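Local coordinates for oligopeptide-binding protein appA (Bacillus subtilis, PDB 1XOC) that binds oligopeptides and delivers them to the App ABC transporter, which can replace the Opp system in sporulation and genetic competence, at residues Asp83-Lys88 with Asp134-Phe139; Pro212-Val217 with Tyr511-Trp516; Ile323-Phe328 with Ile473-Ala478; Ile237-Val242 with Met493-Asn498. All blocks are in the same frame, centred on the assembly; numbering follows the deposited sequence. Where two conformers were deposited one is given.

In the fold
Followed from the N terminus, the chain first closes contact 1, where strand 136-141 comes back beside strand 81-86 in a five-stranded antiparallel sheet. The other three contacts come later and are nested rather than crossed. Residues 212-217 open contact 2, 237-242 open contact 4 and 323-328 open contact 3; they close in reverse order. Contact 3 ties a loop to helix 463-480, contact 4 ties strand 240-241 to strand 483-496, and contact 2 ties a 3-10 turn near the C terminus to the sheet of strand 216-221. Contacts 2 and 4 lie about 14 Å apart between centres and touch through Trp516 and Phe239. Contact 3 is remote from both, its centre about 42 Å from that of contact 2.

Contact 1: residues Asp83-Lys88 with Asp134-Phe139; sequences DVKIKK and DYEVLF
Val84 faces Val137 in a pairing of two antiparallel strands, 81-86 and 136-141, inner neighbours in a five-stranded antiparallel sheet. They bond in both directions, Val84 N to Val137 O and Val137 N to Val84 O each at 2.9 Å, and Ile86 N continues the ladder to Tyr135 O at 2.8 Å. On the face carrying the valines, Val84 CG2 meets the edge of the Phe139 ring at CE1, 3.8 Å away, while Ile86 and Val137 pack against helix 100-108.

The face bearing Asp83, Lys85 and Glu136 is charged. Lys85 and Glu136 run side by side, and a bend at chi4 (53°) lets Lys85 NZ reach Glu136 OE2 at 3.0 Å in one of two conformers of Glu136. The equally short approach of Asp83 OD1 to Glu136 OE2 is therefore doubtful, though Lys85 NZ, which also pairs with Asp83 OD2, would probably ease it. Just past the strand, Lys88 crosses Tyr135 at about a right angle and sets CG over the ring centre, 3.8 Å from the centroid, a CH-pi contact; Tyr135 OH bonds to Glu97. Such a helix-backed antiparallel sheet is consistent with the extra subdomain that distinguishes OppA-like peptide receptors from smaller binding proteins.

Contact 2: residues Pro212-Val217 with Tyr511-Trp516; sequences PYLDTV and YNIEKW
Pro212 starts the contact by resting on Glu514: its CG lies 3.9 Å from Glu514 CB, and its CA directs a C-H at Glu514 O, 3.4 Å away. Tyr213 follows with the edge of its ring to the backbone of the second segment. Its CB approaches Trp516 O at 3.4 Å, and the CD2 side lies near the carbonyl of Lys515, whose own ammonium turns to Glu209.

Leu214 supplies the polar link. Its N donates to a water at 3.0 Å, and that water donates in turn to Ile513 O at 2.8 Å and Trp516 O at 2.7 Å, one molecule joining three backbone groups. The leucine side chain crosses Ile513 at about a right angle, with CD1 4.0 Å from Ile513 CG1. Val217, on the strand beyond, meets Ile513 tip to tip, Val217 CG2 3.7 Å from Ile513 CD1; chi1 (-176°) sets Ile513 CG1 anti to the backbone N, and the extended chi2 (163°) carries CD1 on to Val217. Phe188 of strand 188-194 packs on both residues. A near-C-terminal 3-10 turn returning to a sheet that includes strand 23-28 is consistent with OppA-like receptors, in which one lobe is built from both ends of the chain.

Contact 3: residues Ile323-Phe328 with Ile473-Ala478; sequences IDVPKF and IYQKIA
Val325 and Pro326 belong to an irregular loop that passes beside helix 463-480, with the CA of Val325 5.6 Å from that of Gln475 and the CA of Pro326 6.2 Å from that of Ala478. The helix offers Tyr474, Gln475 and Ala478, neighbours on one of its faces. Ile323 crosses Tyr474 at about a right angle, CD1 lying 4.0 Å from the tyrosine CB.

Ala478 CB packs against Val325 and Pro326, 4.0 Å from Pro326 CD. It is also close to Val325 CG1, but there the fit is doubtful, since the valine chi1 of 129° is not staggered. This is loop-on-helix packing, in which the small Ala478 probably allows the close approach, and it covers the flank of the last long helix before strand 483-496. Gln475 bends at chi2 (-70°), and its amide, whose orientation is uncertain, comes to lie beside the carbonyl of Asp324 and alongside Val325, CD being 3.8 Å from Val325 CG2. An alanine here would probably leave the Asp324 carbonyl without its polar neighbour and open a gap beside Val325 CG2 and Pro326 CD. Phe328 brings the edge of its ring to the helix, CE1 lying 3.4 Å from Ala478 O, an oxygen that accepts a hydrogen bond from the Gln481 side chain.

Contact 4: residues Ile237-Val242 with Met493-Asn498; sequences INFFNV and MAMPEN
Ala494 O takes a hydrogen bond and a C-H contact from neighbouring residues: Phe240 N donates to it at 3.1 Å (N-H...O angle 155°) and Phe239 CA sends it a C-H at 3.2 Å. The same oxygen lies over one face of the Phe239 ring. The return bond, Ala494 N to Phe240 O, is shorter at 2.8 Å; with one bond each way, Phe240 and Ala494 are a hydrogen-bonded antiparallel pair.

The ladder breaks off at Pro496, which has no N-H to give to Asn238 O. That buried carbonyl finds no polar partner and is met by Pro496 CD at 3.2 Å and a C-H of Met495 CA. Here short strand 240-241 borders long strand 483-496 in a large mixed sheet, and an aromatic side chain of the bound peptide packs on Asn241.

Phe239 CG is anti to the backbone N (chi1 -168°), and two methionines come obliquely to one side of the ring, Met493 CE 3.4 Å from Phe239 CE1 and Met495 CB 3.7 Å from Phe239 CD2. The Trp516 ring meets the other side, its plane turned by about 30°. An alanine here would probably open a gap between Met493 CE, Met495 and Trp516 and leave the methyl of Met493 freer to turn. The Met493 side chain passes obliquely by that of Asn241, SD 3.7 Å from Asn241 CG, and Asn241 OD1 bonds to N of the zinc ligand His492.

Contact 1: residues Asp83-Lys88 with Asp134-Phe139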
# COMPACT_ATOMS: atom_id res chain seq x y z
N ASP A 83 17.24 21.54 3.67
CA ASP A 83 16.78 22.71 4.45
C ASP A 83 15.37 23.03 4.02
O ASP A 83 15.13 23.33 2.85
CB ASP A 83 17.72 23.90 4.14
CG ASP A 83 17.47 25.13 5.03
OD1 ASP A 83 16.71 25.02 6.03
OD2 ASP A 83 18.09 26.18 4.73
N VAL A 84 14.43 22.93 4.97
CA VAL A 84 13.01 23.02 4.68
C VAL A 84 12.38 24.17 5.43
O VAL A 84 12.47 24.26 6.62
CB VAL A 84 12.32 21.72 5.09
CG1 VAL A 84 10.76 21.83 4.95
CG2 VAL A 84 12.85 20.55 4.29
N LYS A 85 11.79 25.09 4.68
CA LYS A 85 11.02 26.18 5.26
C LYS A 85 9.55 25.81 5.19
O LYS A 85 9.07 25.35 4.17
CB LYS A 85 11.29 27.46 4.48
CG LYS A 85 12.73 27.92 4.63
CD LYS A 85 13.07 29.18 3.83
CE LYS A 85 14.62 29.50 3.86
NZ LYS A 85 15.53 28.34 3.45
N ILE A 86 8.83 26.05 6.28
CA ILE A 86 7.45 25.63 6.47
C ILE A 86 6.55 26.84 6.30
O ILE A 86 6.88 27.92 6.76
CB ILE A 86 7.30 25.07 7.92
CG1 ILE A 86 8.24 23.85 8.14
CG2 ILE A 86 5.87 24.71 8.25
CD1 ILE A 86 8.40 23.44 9.59
N LYS A 87 5.44 26.68 5.60
CA LYS A 87 4.43 27.75 5.51
C LYS A 87 3.97 28.22 6.89
O LYS A 87 3.79 27.41 7.81
CB LYS A 87 3.23 27.26 4.68
CG LYS A 87 3.54 27.12 3.17
CD LYS A 87 2.35 26.55 2.45
CE LYS A 87 2.42 26.64 0.96
NZ LYS A 87 3.09 25.55 0.33
N LYS A 88 3.79 29.53 7.02
CA LYS A 88 3.34 30.15 8.26
C LYS A 88 1.82 30.26 8.28
O LYS A 88 1.18 30.36 7.22
CB LYS A 88 3.94 31.55 8.39
CG LYS A 88 5.45 31.61 8.29
CD LYS A 88 5.92 33.03 8.57
CE LYS A 88 7.34 33.30 8.04
NZ LYS A 88 8.32 32.64 8.90
N ASP A 134 11.55 29.16 13.92
CA ASP A 134 10.17 28.78 14.18
C ASP A 134 9.52 28.01 13.03
O ASP A 134 8.63 27.20 13.26
CB ASP A 134 9.31 29.99 14.55
CG ASP A 134 9.70 30.61 15.87
OD1 ASP A 134 10.31 29.92 16.73
OD2 ASP A 134 9.38 31.79 16.04
N TYR A 135 9.94 28.29 11.81
CA TYR A 135 9.37 27.66 10.63
C TYR A 135 10.43 27.02 9.74
O TYR A 135 10.24 26.89 8.54
CB TYR A 135 8.57 28.70 9.84
CG TYR A 135 7.45 29.24 10.68
CD1 TYR A 135 6.25 28.57 10.78
CD2 TYR A 135 7.61 30.44 11.39
CE1 TYR A 135 5.21 29.06 11.56
CE2 TYR A 135 6.57 30.94 12.17
CZ TYR A 135 5.38 30.24 12.24
OH TYR A 135 4.36 30.77 13.01
N GLU A 136 11.54 26.60 10.32
CA GLU A 136 12.63 26.07 9.51
C GLU A 136 13.28 24.85 10.14
O GLU A 136 13.60 24.87 11.33
CB GLU A 136 13.68 27.09 9.24
CG GLU A 136 14.76 26.72 8.22
CD GLU A 136 15.37 27.94 7.57
OE1 GLU A 136 15.39 29.00 8.24
OE2 GLU A 136 15.84 27.83 6.39
N VAL A 137 13.49 23.82 9.32
CA VAL A 137 14.08 22.58 9.80
C VAL A 137 15.18 22.09 8.87
O VAL A 137 15.06 22.20 7.66
CB VAL A 137 13.01 21.47 9.89
CG1 VAL A 137 13.59 20.14 10.21
CG2 VAL A 137 11.99 21.83 10.94
N LEU A 138 16.25 21.55 9.43
CA LEU A 138 17.34 20.96 8.64
C LEU A 138 17.35 19.45 8.87
O LEU A 138 17.49 19.00 10.00
CB LEU A 138 18.70 21.53 9.02
CG LEU A 138 19.88 20.97 8.23
CD1 LEU A 138 19.93 21.51 6.78
CD2 LEU A 138 21.18 21.30 8.95
N PHE A 139 17.18 18.70 7.79
CA PHE A 139 17.34 17.26 7.80
C PHE A 139 18.74 16.90 7.38
O PHE A 139 19.22 17.38 6.33
CB PHE A 139 16.36 16.62 6.84
CG PHE A 139 14.91 16.79 7.22
CD1 PHE A 139 14.15 17.80 6.69
CD2 PHE A 139 14.30 15.90 8.07
CE1 PHE A 139 12.78 17.91 7.03
CE2 PHE A 139 12.94 16.02 8.38
CZ PHE A 139 12.19 17.00 7.87

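Contact 2: residues Pro212-Val217 with Tyr511-Trp516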
# COMPACT_ATOMS: atom_id res chain seq x y z
N PRO A 212 -12.37 22.80 2.26
CA PRO A 212 -13.00 21.94 1.25
C PRO A 212 -14.33 22.46 0.77
O PRO A 212 -15.04 23.13 1.52
CB PRO A 212 -13.26 20.63 2.02
CG PRO A 212 -12.15 20.58 2.98
CD PRO A 212 -11.94 22.00 3.43
N TYR A 213 -14.68 22.12 -0.46
CA TYR A 213 -16.04 22.41 -0.94
C TYR A 213 -17.06 21.47 -0.29
O TYR A 213 -18.15 21.91 0.12
CB TYR A 213 -16.12 22.31 -2.46
CG TYR A 213 -15.19 23.28 -3.15
CD1 TYR A 213 -15.41 24.65 -3.07
CD2 TYR A 213 -14.10 22.82 -3.86
CE1 TYR A 213 -14.55 25.54 -3.70
CE2 TYR A 213 -13.23 23.71 -4.50
CZ TYR A 213 -13.45 25.06 -4.39
OH TYR A 213 -12.61 25.97 -5.01
N LEU A 214 -16.72 20.18 -0.22
CA LEU A 214 -17.57 19.18 0.41
C LEU A 214 -17.68 19.44 1.90
O LEU A 214 -16.69 19.79 2.54
CB LEU A 214 -17.03 17.74 0.16
CG LEU A 214 -17.08 17.33 -1.32
CD1 LEU A 214 -16.17 16.12 -1.61
CD2 LEU A 214 -18.51 16.98 -1.72
N ASP A 215 -18.89 19.31 2.45
CA ASP A 215 -19.13 19.55 3.86
C ASP A 215 -18.63 18.41 4.74
O ASP A 215 -18.07 18.65 5.81
CB ASP A 215 -20.60 19.78 4.13
CG ASP A 215 -21.12 21.08 3.51
OD1 ASP A 215 -20.39 22.09 3.45
OD2 ASP A 215 -22.29 21.08 3.09
N THR A 216 -18.88 17.18 4.28
CA THR A 216 -18.43 15.98 4.98
C THR A 216 -17.96 14.89 4.03
O THR A 216 -18.36 14.84 2.88
CB THR A 216 -19.56 15.37 5.86
OG1 THR A 216 -20.62 14.86 5.04
CG2 THR A 216 -20.15 16.40 6.79
N VAL A 217 -17.09 14.04 4.54
CA VAL A 217 -16.70 12.80 3.89
C VAL A 217 -16.88 11.66 4.87
O VAL A 217 -16.37 11.70 5.97
CB VAL A 217 -15.24 12.84 3.44
CG1 VAL A 217 -14.84 11.52 2.84
CG2 VAL A 217 -15.02 13.94 2.47
N TYR A 511 -7.32 11.51 -3.78
CA TYR A 511 -6.38 12.59 -3.99
C TYR A 511 -7.10 13.93 -4.14
O TYR A 511 -7.95 14.06 -4.99
CB TYR A 511 -5.52 12.32 -5.23
CG TYR A 511 -4.53 13.44 -5.57
CD1 TYR A 511 -3.43 13.68 -4.77
CD2 TYR A 511 -4.71 14.23 -6.68
CE1 TYR A 511 -2.51 14.70 -5.09
CE2 TYR A 511 -3.82 15.25 -6.98
CZ TYR A 511 -2.73 15.47 -6.15
OH TYR A 511 -1.83 16.48 -6.41
N ASN A 512 -6.69 14.91 -3.35
CA ASN A 512 -7.19 16.30 -3.47
C ASN A 512 -8.71 16.41 -3.38
O ASN A 512 -9.33 17.31 -3.98
CB ASN A 512 -6.61 16.99 -4.69
CG ASN A 512 -5.30 17.67 -4.40
OD1 ASN A 512 -4.67 17.44 -3.35
ND2 ASN A 512 -4.85 18.48 -5.33
N ILE A 513 -9.29 15.53 -2.58
CA ILE A 513 -10.74 15.53 -2.28
C ILE A 513 -11.24 16.89 -1.78
O ILE A 513 -12.39 17.26 -2.04
CB ILE A 513 -11.12 14.34 -1.33
CG1 ILE A 513 -12.65 14.31 -1.14
CG2 ILE A 513 -10.34 14.37 -0.02
CD1 ILE A 513 -13.14 12.99 -0.60
N GLU A 514 -10.35 17.66 -1.14
CA GLU A 514 -10.70 19.04 -0.73
C GLU A 514 -10.99 19.98 -1.89
O GLU A 514 -11.54 21.07 -1.68
CB GLU A 514 -9.60 19.62 0.16
CG GLU A 514 -8.22 19.65 -0.45
CD GLU A 514 -7.36 18.37 -0.27
OE1 GLU A 514 -7.87 17.22 -0.07
OE2 GLU A 514 -6.14 18.53 -0.32
N LYS A 515 -10.63 19.58 -3.11
CA LYS A 515 -10.86 20.39 -4.28
C LYS A 515 -12.04 19.93 -5.12
O LYS A 515 -12.38 20.56 -6.12
CB LYS A 515 -9.63 20.37 -5.20
CG LYS A 515 -8.27 20.66 -4.57
CD LYS A 515 -8.21 21.96 -3.86
CE LYS A 515 -6.87 22.09 -3.13
NZ LYS A 515 -6.81 23.32 -2.30
N TRP A 516 -12.66 18.81 -4.77
CA TRP A 516 -13.79 18.29 -5.51
C TRP A 516 -15.05 19.02 -5.07
O TRP A 516 -15.17 19.44 -3.92
CB TRP A 516 -14.01 16.80 -5.24
CG TRP A 516 -12.84 15.89 -5.45
CD1 TRP A 516 -11.60 16.20 -5.93
CD2 TRP A 516 -12.80 14.48 -5.13
NE1 TRP A 516 -10.81 15.07 -5.96
CE2 TRP A 516 -11.52 14.01 -5.45
CE3 TRP A 516 -13.72 13.59 -4.59
CZ2 TRP A 516 -11.15 12.67 -5.27
CZ3 TRP A 516 -13.35 12.27 -4.40
CH2 TRP A 516 -12.08 11.82 -4.73
O HOH W 1 -14.16 19.29 -1.46

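Contact 3: residues Ile323-Phe328 with Ile473-Ala478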
# COMPACT_ATOMS: atom_id res chain seq x y z
N ILE A 323 13.33 -5.95 -20.83
CA ILE A 323 13.95 -7.00 -20.02
C ILE A 323 13.26 -8.35 -20.28
O ILE A 323 12.03 -8.44 -20.36
CB ILE A 323 13.85 -6.62 -18.51
CG1 ILE A 323 14.89 -7.35 -17.67
CG2 ILE A 323 12.44 -6.88 -17.93
CD1 ILE A 323 14.68 -7.14 -16.18
N ASP A 324 14.05 -9.41 -20.42
CA ASP A 324 13.47 -10.75 -20.49
C ASP A 324 13.69 -11.44 -19.15
O ASP A 324 14.75 -11.95 -18.86
CB ASP A 324 14.08 -11.56 -21.65
CG ASP A 324 13.33 -11.36 -22.99
OD1 ASP A 324 12.12 -11.00 -22.97
OD2 ASP A 324 13.93 -11.60 -24.07
N VAL A 325 12.66 -11.44 -18.33
CA VAL A 325 12.72 -12.03 -17.01
C VAL A 325 12.12 -13.44 -17.13
O VAL A 325 11.33 -13.68 -18.03
CB VAL A 325 11.94 -11.10 -16.03
CG1 VAL A 325 10.93 -11.84 -15.22
CG2 VAL A 325 12.90 -10.29 -15.19
N PRO A 326 12.53 -14.39 -16.26
CA PRO A 326 11.83 -15.68 -16.30
C PRO A 326 10.37 -15.50 -15.91
O PRO A 326 10.07 -14.86 -14.91
CB PRO A 326 12.55 -16.53 -15.25
CG PRO A 326 13.27 -15.61 -14.41
CD PRO A 326 13.60 -14.39 -15.25
N LYS A 327 9.48 -16.07 -16.71
CA LYS A 327 8.04 -15.89 -16.53
C LYS A 327 7.34 -17.04 -15.83
O LYS A 327 6.28 -16.82 -15.26
CB LYS A 327 7.39 -15.65 -17.87
CG LYS A 327 7.75 -14.32 -18.47
CD LYS A 327 7.06 -14.17 -19.80
CE LYS A 327 7.10 -12.76 -20.31
NZ LYS A 327 6.06 -12.63 -21.37
N PHE A 328 7.91 -18.26 -15.89
CA PHE A 328 7.28 -19.45 -15.30
C PHE A 328 5.83 -19.61 -15.80
O PHE A 328 4.89 -19.79 -15.03
CB PHE A 328 7.35 -19.41 -13.78
CG PHE A 328 8.75 -19.28 -13.26
CD1 PHE A 328 9.25 -18.05 -12.85
CD2 PHE A 328 9.61 -20.38 -13.25
CE1 PHE A 328 10.55 -17.93 -12.40
CE2 PHE A 328 10.91 -20.26 -12.80
CZ PHE A 328 11.37 -19.03 -12.38
N ILE A 473 18.21 -6.48 -10.40
CA ILE A 473 17.41 -6.75 -9.20
C ILE A 473 16.11 -7.45 -9.60
O ILE A 473 15.73 -8.45 -9.00
CB ILE A 473 17.14 -5.45 -8.41
CG1 ILE A 473 18.42 -4.95 -7.78
CG2 ILE A 473 16.11 -5.69 -7.31
CD1 ILE A 473 18.39 -3.47 -7.33
N TYR A 474 15.44 -6.92 -10.61
CA TYR A 474 14.26 -7.57 -11.16
C TYR A 474 14.52 -9.01 -11.59
O TYR A 474 13.70 -9.89 -11.32
CB TYR A 474 13.74 -6.77 -12.34
CG TYR A 474 13.19 -5.42 -11.99
CD1 TYR A 474 13.37 -4.35 -12.84
CD2 TYR A 474 12.44 -5.22 -10.83
CE1 TYR A 474 12.85 -3.11 -12.53
CE2 TYR A 474 11.92 -3.99 -10.52
CZ TYR A 474 12.12 -2.95 -11.38
OH TYR A 474 11.62 -1.73 -11.10
N GLN A 475 15.63 -9.27 -12.27
CA GLN A 475 15.99 -10.63 -12.64
C GLN A 475 16.06 -11.55 -11.43
O GLN A 475 15.56 -12.66 -11.47
CB GLN A 475 17.34 -10.69 -13.37
CG GLN A 475 17.28 -10.22 -14.80
CD GLN A 475 16.55 -11.17 -15.73
OE1 GLN A 475 16.24 -10.81 -16.86
NE2 GLN A 475 16.28 -12.39 -15.26
N LYS A 476 16.73 -11.11 -10.37
CA LYS A 476 16.90 -11.95 -9.19
C LYS A 476 15.57 -12.20 -8.48
O LYS A 476 15.29 -13.33 -8.09
CB LYS A 476 17.92 -11.34 -8.22
CG LYS A 476 19.35 -11.39 -8.77
CD LYS A 476 20.40 -11.28 -7.68
CE LYS A 476 21.81 -11.50 -8.23
NZ LYS A 476 22.06 -12.90 -8.69
N ILE A 477 14.76 -11.17 -8.33
CA ILE A 477 13.45 -11.36 -7.69
C ILE A 477 12.57 -12.28 -8.53
O ILE A 477 11.93 -13.20 -8.02
CB ILE A 477 12.76 -10.00 -7.42
CG1 ILE A 477 13.59 -9.23 -6.40
CG2 ILE A 477 11.32 -10.19 -6.91
CD1 ILE A 477 13.27 -7.78 -6.28
N ALA A 478 12.54 -12.05 -9.84
CA ALA A 478 11.79 -12.93 -10.74
C ALA A 478 12.27 -14.38 -10.66
O ALA A 478 11.47 -15.29 -10.50
CB ALA A 478 11.87 -12.43 -12.16

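Contact 4: residues Ile237-Val242 with Met493-Asn498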
# COMPACT_ATOMS: atom_id res chain seq x y z
N ILE A 237 -24.15 4.84 -0.82
CA ILE A 237 -22.82 5.38 -1.02
C ILE A 237 -22.81 6.03 -2.39
O ILE A 237 -23.65 5.70 -3.25
CB ILE A 237 -21.69 4.30 -0.91
CG1 ILE A 237 -21.77 3.24 -2.00
CG2 ILE A 237 -21.73 3.64 0.48
CD1 ILE A 237 -20.62 2.23 -1.99
N ASN A 238 -21.86 6.93 -2.60
CA ASN A 238 -21.78 7.63 -3.87
C ASN A 238 -20.38 7.71 -4.45
O ASN A 238 -20.17 8.41 -5.46
CB ASN A 238 -22.44 9.01 -3.78
CG ASN A 238 -21.85 9.89 -2.71
OD1 ASN A 238 -20.74 9.71 -2.28
ND2 ASN A 238 -22.62 10.88 -2.28
N PHE A 239 -19.43 6.97 -3.88
CA PHE A 239 -18.06 6.89 -4.41
C PHE A 239 -17.50 5.51 -4.09
O PHE A 239 -17.54 5.09 -2.92
CB PHE A 239 -17.20 8.00 -3.81
CG PHE A 239 -15.87 8.19 -4.50
CD1 PHE A 239 -14.78 7.36 -4.18
CD2 PHE A 239 -15.69 9.17 -5.48
CE1 PHE A 239 -13.55 7.53 -4.79
CE2 PHE A 239 -14.46 9.34 -6.14
CZ PHE A 239 -13.39 8.50 -5.81
N PHE A 240 -17.03 4.79 -5.11
CA PHE A 240 -16.63 3.39 -4.91
C PHE A 240 -15.77 2.91 -6.07
O PHE A 240 -16.05 3.25 -7.21
CB PHE A 240 -17.87 2.49 -4.75
CG PHE A 240 -17.55 1.09 -4.33
CD1 PHE A 240 -16.83 0.88 -3.18
CD2 PHE A 240 -17.88 0.01 -5.11
CE1 PHE A 240 -16.51 -0.42 -2.79
CE2 PHE A 240 -17.53 -1.30 -4.72
CZ PHE A 240 -16.85 -1.50 -3.59
N ASN A 241 -14.77 2.07 -5.76
CA ASN A 241 -13.98 1.35 -6.76
C ASN A 241 -14.70 0.08 -7.15
O ASN A 241 -14.64 -0.94 -6.44
CB ASN A 241 -12.60 1.02 -6.18
CG ASN A 241 -11.61 0.49 -7.23
OD1 ASN A 241 -11.95 0.26 -8.40
ND2 ASN A 241 -10.37 0.29 -6.78
N VAL A 242 -15.44 0.15 -8.24
CA VAL A 242 -16.27 -0.95 -8.69
C VAL A 242 -15.43 -2.08 -9.26
O VAL A 242 -14.62 -1.85 -10.17
CB VAL A 242 -17.24 -0.48 -9.81
CG1 VAL A 242 -18.09 -1.62 -10.32
CG2 VAL A 242 -18.07 0.69 -9.31
N MET A 493 -13.44 3.91 -10.86
CA MET A 493 -13.94 4.78 -9.80
C MET A 493 -15.28 5.38 -10.18
O MET A 493 -15.37 6.24 -11.07
CB MET A 493 -12.92 5.88 -9.48
CG MET A 493 -11.51 5.35 -9.28
SD MET A 493 -11.43 4.10 -7.99
CE MET A 493 -12.10 5.01 -6.61
N ALA A 494 -16.33 4.90 -9.50
CA ALA A 494 -17.68 5.45 -9.64
C ALA A 494 -17.86 6.64 -8.72
O ALA A 494 -17.46 6.59 -7.58
CB ALA A 494 -18.69 4.41 -9.33
N MET A 495 -18.47 7.72 -9.25
CA MET A 495 -18.62 8.97 -8.51
C MET A 495 -19.85 9.70 -9.04
O MET A 495 -20.35 9.39 -10.11
CB MET A 495 -17.39 9.85 -8.68
CG MET A 495 -17.15 10.26 -10.11
SD MET A 495 -15.51 10.93 -10.32
CE MET A 495 -14.58 9.43 -10.29
N PRO A 496 -20.34 10.69 -8.28
CA PRO A 496 -21.52 11.41 -8.76
C PRO A 496 -21.28 12.06 -10.13
O PRO A 496 -20.19 12.57 -10.38
CB PRO A 496 -21.74 12.46 -7.67
CG PRO A 496 -21.14 11.88 -6.46
CD PRO A 496 -19.90 11.21 -6.99
N GLU A 497 -22.28 12.03 -11.00
CA GLU A 497 -22.07 12.54 -12.37
C GLU A 497 -21.76 14.03 -12.37
O GLU A 497 -21.09 14.53 -13.28
CB GLU A 497 -23.22 12.19 -13.31
CG GLU A 497 -24.54 12.88 -13.04
CD GLU A 497 -25.63 12.39 -13.98
OE1 GLU A 497 -26.82 12.74 -13.77
OE2 GLU A 497 -25.30 11.66 -14.96
N ASN A 498 -22.20 14.73 -11.32
CA ASN A 498 -21.95 16.16 -11.16
C ASN A 498 -20.73 16.50 -10.31
O ASN A 498 -20.52 17.65 -9.95
CB ASN A 498 -23.21 16.88 -10.60
CG ASN A 498 -23.65 16.34 -9.26
OD1 ASN A 498 -23.53 15.16 -9.00
ND2 ASN A 498 -24.18 17.22 -8.40